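T-cell surface glycoprotein YE1/48 (Mus musculus, PDB 1QO3) serves as an inhibitory receptor of natural killer cells for H-2d class I alleles, the part here being its extracellular C-type lectin-like domain. Local coordinates at residues 26-31 / 125-130; 70-75 / 106-111. The protein carries 1 engineered substitution. All coordinates share one frame; numbering follows the deposited sequence.

Contact 1 of 2, residues 26-31 / 125-130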
loop_
_atom_site.group_PDB
_atom_site.type_symbol
_atom_site.label_atom_id
_atom_site.label_comp_id
_atom_site.label_asym_id
_atom_site.label_seq_id
_atom_site.Cartn_x
_atom_site.Cartn_y
_atom_site.Cartn_z
ATOM N N TYR C 26 18.524 -15.277 -10.042
ATOM C CA TYR C 26 19.292 -15.239 -8.814
ATOM C C TYR C 26 19.039 -16.464 -7.958
ATOM O O TYR C 26 17.896 -16.894 -7.803
ATOM C CB TYR C 26 18.921 -13.971 -8.032
ATOM C CG TYR C 26 18.912 -12.709 -8.879
ATOM C CD1 TYR C 26 17.935 -12.502 -9.856
ATOM C CD2 TYR C 26 19.895 -11.728 -8.718
ATOM C CE1 TYR C 26 17.937 -11.354 -10.651
ATOM C CE2 TYR C 26 19.908 -10.575 -9.509
ATOM C CZ TYR C 26 18.930 -10.397 -10.473
ATOM O OH TYR C 26 18.970 -9.285 -11.275
ATOM N N TYR C 27 20.102 -17.024 -7.396
ATOM C CA TYR C 27 19.960 -18.202 -6.544
ATOM C C TYR C 27 20.571 -17.909 -5.176
ATOM O O TYR C 27 21.732 -17.520 -5.073
ATOM C CB TYR C 27 20.644 -19.413 -7.189
ATOM C CG TYR C 27 20.127 -19.707 -8.580
ATOM C CD1 TYR C 27 20.512 -18.917 -9.662
ATOM C CD2 TYR C 27 19.177 -20.715 -8.800
ATOM C CE1 TYR C 27 19.964 -19.108 -10.929
ATOM C CE2 TYR C 27 18.614 -20.920 -10.074
ATOM C CZ TYR C 27 19.013 -20.109 -11.130
ATOM O OH TYR C 27 18.461 -20.269 -12.382
ATOM N N PHE C 28 19.770 -18.076 -4.132
ATOM C CA PHE C 28 20.227 -17.830 -2.779
ATOM C C PHE C 28 20.585 -19.150 -2.112
ATOM O O PHE C 28 19.707 -19.958 -1.792
ATOM C CB PHE C 28 19.140 -17.101 -1.985
ATOM C CG PHE C 28 18.864 -15.704 -2.483
ATOM C CD1 PHE C 28 18.217 -15.497 -3.697
ATOM C CD2 PHE C 28 19.275 -14.597 -1.747
ATOM C CE1 PHE C 28 17.981 -14.202 -4.172
ATOM C CE2 PHE C 28 19.048 -13.294 -2.211
ATOM C CZ PHE C 28 18.398 -13.099 -3.426
ATOM N N VAL C 29 21.889 -19.366 -1.944
ATOM C CA VAL C 29 22.429 -20.567 -1.317
ATOM C C VAL C 29 22.300 -20.340 0.176
ATOM O O VAL C 29 23.062 -19.560 0.755
ATOM C CB VAL C 29 23.928 -20.750 -1.657
ATOM C CG1 VAL C 29 24.437 -22.069 -1.085
ATOM C CG2 VAL C 29 24.134 -20.705 -3.163
ATOM N N MET C 30 21.347 -21.020 0.805
ATOM C CA MET C 30 21.125 -20.832 2.234
ATOM C C MET C 30 22.195 -21.394 3.189
ATOM O O MET C 30 22.269 -20.961 4.338
ATOM C CB MET C 30 19.729 -21.338 2.611
ATOM C CG MET C 30 18.596 -20.718 1.772
ATOM S SD MET C 30 18.591 -18.902 1.660
ATOM C CE MET C 30 17.748 -18.443 3.202
ATOM N N ASP C 31 23.018 -22.340 2.731
ATOM C CA ASP C 31 24.103 -22.879 3.574
ATOM C C ASP C 31 25.153 -21.772 3.656
ATOM O O ASP C 31 25.946 -21.599 2.727
ATOM C CB ASP C 31 24.785 -24.099 2.932
ATOM C CG ASP C 31 23.999 -25.391 3.097
ATOM O OD1 ASP C 31 22.961 -25.396 3.800
ATOM O OD2 ASP C 31 24.439 -26.412 2.516
ATOM N N ILE C 125 24.757 -16.137 3.599
ATOM C CA ILE C 125 24.068 -16.684 2.435
ATOM C C ILE C 125 24.828 -16.230 1.186
ATOM O O ILE C 125 25.465 -15.174 1.204
ATOM C CB ILE C 125 22.631 -16.114 2.361
ATOM C CG1 ILE C 125 21.788 -16.671 3.514
ATOM C CG2 ILE C 125 22.014 -16.403 1.008
ATOM C CD1 ILE C 125 20.472 -15.924 3.720
ATOM N N CYS C 126 24.775 -17.019 0.114
ATOM C CA CYS C 126 25.438 -16.638 -1.136
ATOM C C CYS C 126 24.398 -16.262 -2.175
ATOM O O CYS C 126 23.389 -16.953 -2.299
ATOM C CB CYS C 126 26.204 -17.798 -1.761
ATOM S SG CYS C 126 27.338 -18.764 -0.742
ATOM N N ILE C 127 24.624 -15.187 -2.925
ATOM C CA ILE C 127 23.698 -14.860 -4.000
ATOM C C ILE C 127 24.449 -15.158 -5.303
ATOM O O ILE C 127 25.446 -14.501 -5.611
ATOM C CB ILE C 127 23.265 -13.377 -4.027
ATOM C CG1 ILE C 127 22.578 -12.984 -2.720
ATOM C CG2 ILE C 127 22.276 -13.164 -5.174
ATOM C CD1 ILE C 127 22.107 -11.529 -2.715
ATOM N N CYS C 128 23.996 -16.170 -6.042
ATOM C CA CYS C 128 24.625 -16.528 -7.315
ATOM C C CYS C 128 23.775 -15.973 -8.466
ATOM O O CYS C 128 22.550 -16.079 -8.452
ATOM C CB CYS C 128 24.756 -18.050 -7.459
ATOM S SG CYS C 128 25.759 -18.934 -6.201
ATOM N N GLY C 129 24.433 -15.381 -9.458
ATOM C CA GLY C 129 23.717 -14.811 -10.585
ATOM C C GLY C 129 23.878 -15.560 -11.892
ATOM O O GLY C 129 24.924 -16.171 -12.158
ATOM N N LYS C 130 22.830 -15.520 -12.709
ATOM C CA LYS C 130 22.840 -16.180 -14.007
ATOM C C LYS C 130 22.263 -15.244 -15.064
ATOM O O LYS C 130 21.099 -14.842 -14.983
ATOM C CB LYS C 130 22.016 -17.470 -13.959
ATOM C CG LYS C 130 22.113 -18.303 -15.245
ATOM C CD LYS C 130 21.310 -19.597 -15.155
ATOM C CE LYS C 130 21.640 -20.544 -16.320
ATOM N NZ LYS C 130 20.980 -21.886 -16.166
#
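Strands 24-30 and 124-131 of the C-type lectin-like fold pair antiparallel here, bringing an early strand of the domain against its last one. Two hydrogen-bonded pairs, Tyr27 with Cys128 and Val29 with Cys126, join the backbones. Each exchanges two N-H···O bonds. The bond from Cys128 N to Tyr27 O is nearly straight, at 175° and 2.8 Å. The bond from Cys126 N to Val29 O is longer, at 3.1 Å. Tyr27, Val29, Cys126 and Cys128 occupy one face of the sheet. The two cysteines are tied by disulfides to Cys38 and Cys42 of helix 35-44, so this face is covalently joined to that helix. Val29 CG2 lies anti to the carbonyl carbon and packs against Cys126 CB and, at 3.9 Å, Cys128 SG. Farther along, Cys128 O lies at the edge of the Tyr27 ring, in its plane. The ring atom Tyr27 CE1 approaches Lys130 CB at 4.0 Å.

Tyr26, Phe28 and Ile127 point to the opposite face. Phe28 and Ile127 lie side by side and point the same way. Phe28 CE2 comes within 3.6 Å of Ile127 CD1, while Ile127 CG2 sits over one ring face, offset toward the rim. Tyr26 OH is hydrogen-bonded to Glu57 of helix 55-64. Strand 16-21 pairs with the other edge of strand 24-30. At the Met30 end, the methionine chain bends at chi2 (-51°) and chi3 (-83°), bringing Met30 CE to 3.7 Å from Ile125 CD1.

Contact 2 of 2, residues 70-75 / 106-111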
loop_
_atom_site.group_PDB
_atom_site.type_symbol
_atom_site.label_atom_id
_atom_site.label_comp_id
_atom_site.label_asym_id
_atom_site.label_seq_id
_atom_site.Cartn_x
_atom_site.Cartn_y
_atom_site.Cartn_z
ATOM N N CYS C 70 23.909 -10.984 2.681
ATOM C CA CYS C 70 24.264 -12.033 1.734
ATOM C C CYS C 70 25.537 -11.615 1.003
ATOM O O CYS C 70 25.671 -10.454 0.590
ATOM C CB CYS C 70 23.155 -12.214 0.688
ATOM S SG CYS C 70 21.518 -12.578 1.341
ATOM N N TRP C 71 26.464 -12.553 0.840
ATOM C CA TRP C 71 27.706 -12.281 0.112
ATOM C C TRP C 71 27.394 -12.015 -1.372
ATOM O O TRP C 71 26.567 -12.712 -1.972
ATOM C CB TRP C 71 28.650 -13.489 0.214
ATOM C CG TRP C 71 29.454 -13.583 1.496
ATOM C CD1 TRP C 71 29.666 -14.705 2.247
ATOM C CD2 TRP C 71 30.212 -12.536 2.120
ATOM N NE1 TRP C 71 30.512 -14.425 3.296
ATOM C CE2 TRP C 71 30.862 -13.102 3.242
ATOM C CE3 TRP C 71 30.408 -11.175 1.838
ATOM C CZ2 TRP C 71 31.692 -12.354 4.086
ATOM C CZ3 TRP C 71 31.233 -10.428 2.675
ATOM C CH2 TRP C 71 31.867 -11.023 3.790
ATOM N N VAL C 72 28.027 -10.992 -1.948
ATOM C CA VAL C 72 27.860 -10.669 -3.366
ATOM C C VAL C 72 29.247 -10.634 -4.014
ATOM O O VAL C 72 30.257 -10.614 -3.311
ATOM C CB VAL C 72 27.114 -9.316 -3.594
ATOM C CG1 VAL C 72 25.632 -9.496 -3.308
ATOM C CG2 VAL C 72 27.686 -8.232 -2.706
ATOM N N GLY C 73 29.296 -10.642 -5.345
ATOM C CA GLY C 73 30.569 -10.667 -6.051
ATOM C C GLY C 73 31.369 -9.376 -6.133
ATOM O O GLY C 73 31.717 -8.928 -7.221
ATOM N N LEU C 74 31.671 -8.783 -4.986
ATOM C CA LEU C 74 32.440 -7.544 -4.936
ATOM C C LEU C 74 33.420 -7.666 -3.781
ATOM O O LEU C 74 33.019 -7.907 -2.639
ATOM C CB LEU C 74 31.511 -6.351 -4.705
ATOM C CG LEU C 74 32.182 -4.985 -4.541
ATOM C CD1 LEU C 74 32.945 -4.635 -5.811
ATOM C CD2 LEU C 74 31.131 -3.932 -4.238
ATOM N N SER C 75 34.704 -7.500 -4.069
ATOM C CA SER C 75 35.709 -7.628 -3.030
ATOM C C SER C 75 36.869 -6.659 -3.172
ATOM O O SER C 75 37.000 -5.952 -4.173
ATOM C CB SER C 75 36.238 -9.062 -3.005
ATOM O OG SER C 75 36.835 -9.398 -4.244
ATOM N N GLY C 106 37.093 -6.989 3.905
ATOM C CA GLY C 106 37.448 -6.795 2.507
ATOM C C GLY C 106 36.497 -7.439 1.508
ATOM O O GLY C 106 36.850 -7.596 0.343
ATOM N N CYS C 107 35.298 -7.810 1.953
ATOM C CA CYS C 107 34.301 -8.432 1.075
ATOM C C CYS C 107 32.952 -7.721 1.215
ATOM O O CYS C 107 32.627 -7.208 2.284
ATOM C CB CYS C 107 34.190 -9.931 1.388
ATOM S SG CYS C 107 35.593 -10.885 0.708
ATOM N N MET C 108 32.170 -7.689 0.137
ATOM C CA MET C 108 30.890 -6.986 0.143
ATOM C C MET C 108 29.637 -7.819 0.423
ATOM O O MET C 108 29.408 -8.866 -0.186
ATOM C CB MET C 108 30.717 -6.244 -1.187
ATOM C CG MET C 108 29.792 -5.047 -1.107
ATOM S SD MET C 108 30.389 -3.798 0.071
ATOM C CE MET C 108 31.707 -3.049 -0.893
ATOM N N LEU C 109 28.822 -7.318 1.344
ATOM C CA LEU C 109 27.570 -7.953 1.741
ATOM C C LEU C 109 26.382 -7.140 1.241
ATOM O O LEU C 109 26.436 -5.907 1.240
ATOM C CB LEU C 109 27.473 -8.027 3.266
ATOM C CG LEU C 109 28.393 -8.985 4.010
ATOM C CD1 LEU C 109 28.444 -8.613 5.484
ATOM C CD2 LEU C 109 27.889 -10.407 3.806
ATOM N N LEU C 110 25.319 -7.827 0.818
ATOM C CA LEU C 110 24.095 -7.157 0.372
ATOM C C LEU C 110 22.977 -7.477 1.354
ATOM O O LEU C 110 22.760 -8.635 1.727
ATOM C CB LEU C 110 23.652 -7.616 -1.027
ATOM C CG LEU C 110 22.234 -7.137 -1.413
ATOM C CD1 LEU C 110 22.211 -5.621 -1.610
ATOM C CD2 LEU C 110 21.761 -7.827 -2.677
ATOM N N SER C 111 22.274 -6.443 1.787
ATOM C CA SER C 111 21.151 -6.626 2.699
ATOM C C SER C 111 20.018 -5.748 2.190
ATOM O O SER C 111 20.226 -4.883 1.344
ATOM C CB SER C 111 21.522 -6.213 4.124
ATOM O OG SER C 111 21.636 -4.806 4.228
#
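Strands 70-77 and 107-110 run antiparallel, but a beta bulge shifts their register by two residues between the pairs Trp71-Leu109 and Ser75-Cys107. Gly73 centres an inverse gamma turn there. Cys70 and Leu110 exchange two backbone bonds. Beyond them, Val72 N bonds to Met108 O at 3.1 Å and Met108 N to Leu74 O at 2.9 Å, so Met108 bridges the bulge.

Leu109 CD2 lies over one face of the Trp71 indole, offset toward the rim, in a CH-pi contact, 3.5 Å from the centroid of the six-membered ring and 22° off its normal. Cys107 CB approaches Trp71 CZ3 at 3.3 Å. Cys107 SG stands obliquely to the ring, 5.2 Å from the same centroid, and forms a disulfide with Cys120.

On the other side of the strand pair, Val72 CG1 meets Leu110 CB at 3.6 Å. Leu74 and Met108 lie alongside each other. Met108 CG is anti to the backbone N, and bends at chi2 and chi3 bring Met108 CE to 3.5 Å from Leu74 CD2. The side chains meet mostly through apolar, CH-pi and sulfur-aromatic contacts, while the hydrogen bonds across the contact are all backbone; the buried indole N-H is satisfied by Gln122 O.

Overall arrangement
Contacts 1 and 2 belong to one mixed sheet, their centres about 12 Å apart. Strand 124-131 links them: it pairs antiparallel with 24-30 in contact 1 and runs parallel to strand 70-77, which supplies one side of contact 2. Ile125 O probably accepts a hydrogen bond from Trp71 N at 2.8 Å. A longer probable bond runs from Ile127 N to Trp71 O. Ile127 also joins the side chains, with its CG1 3.5 Å from Cys70 CB and its CD1 3.7 Å from Leu110 CD2. Along the sequence, contact 2 is nested inside the loop closed by contact 1. Both contacts are buried, and no other chain of the assembly touches either one.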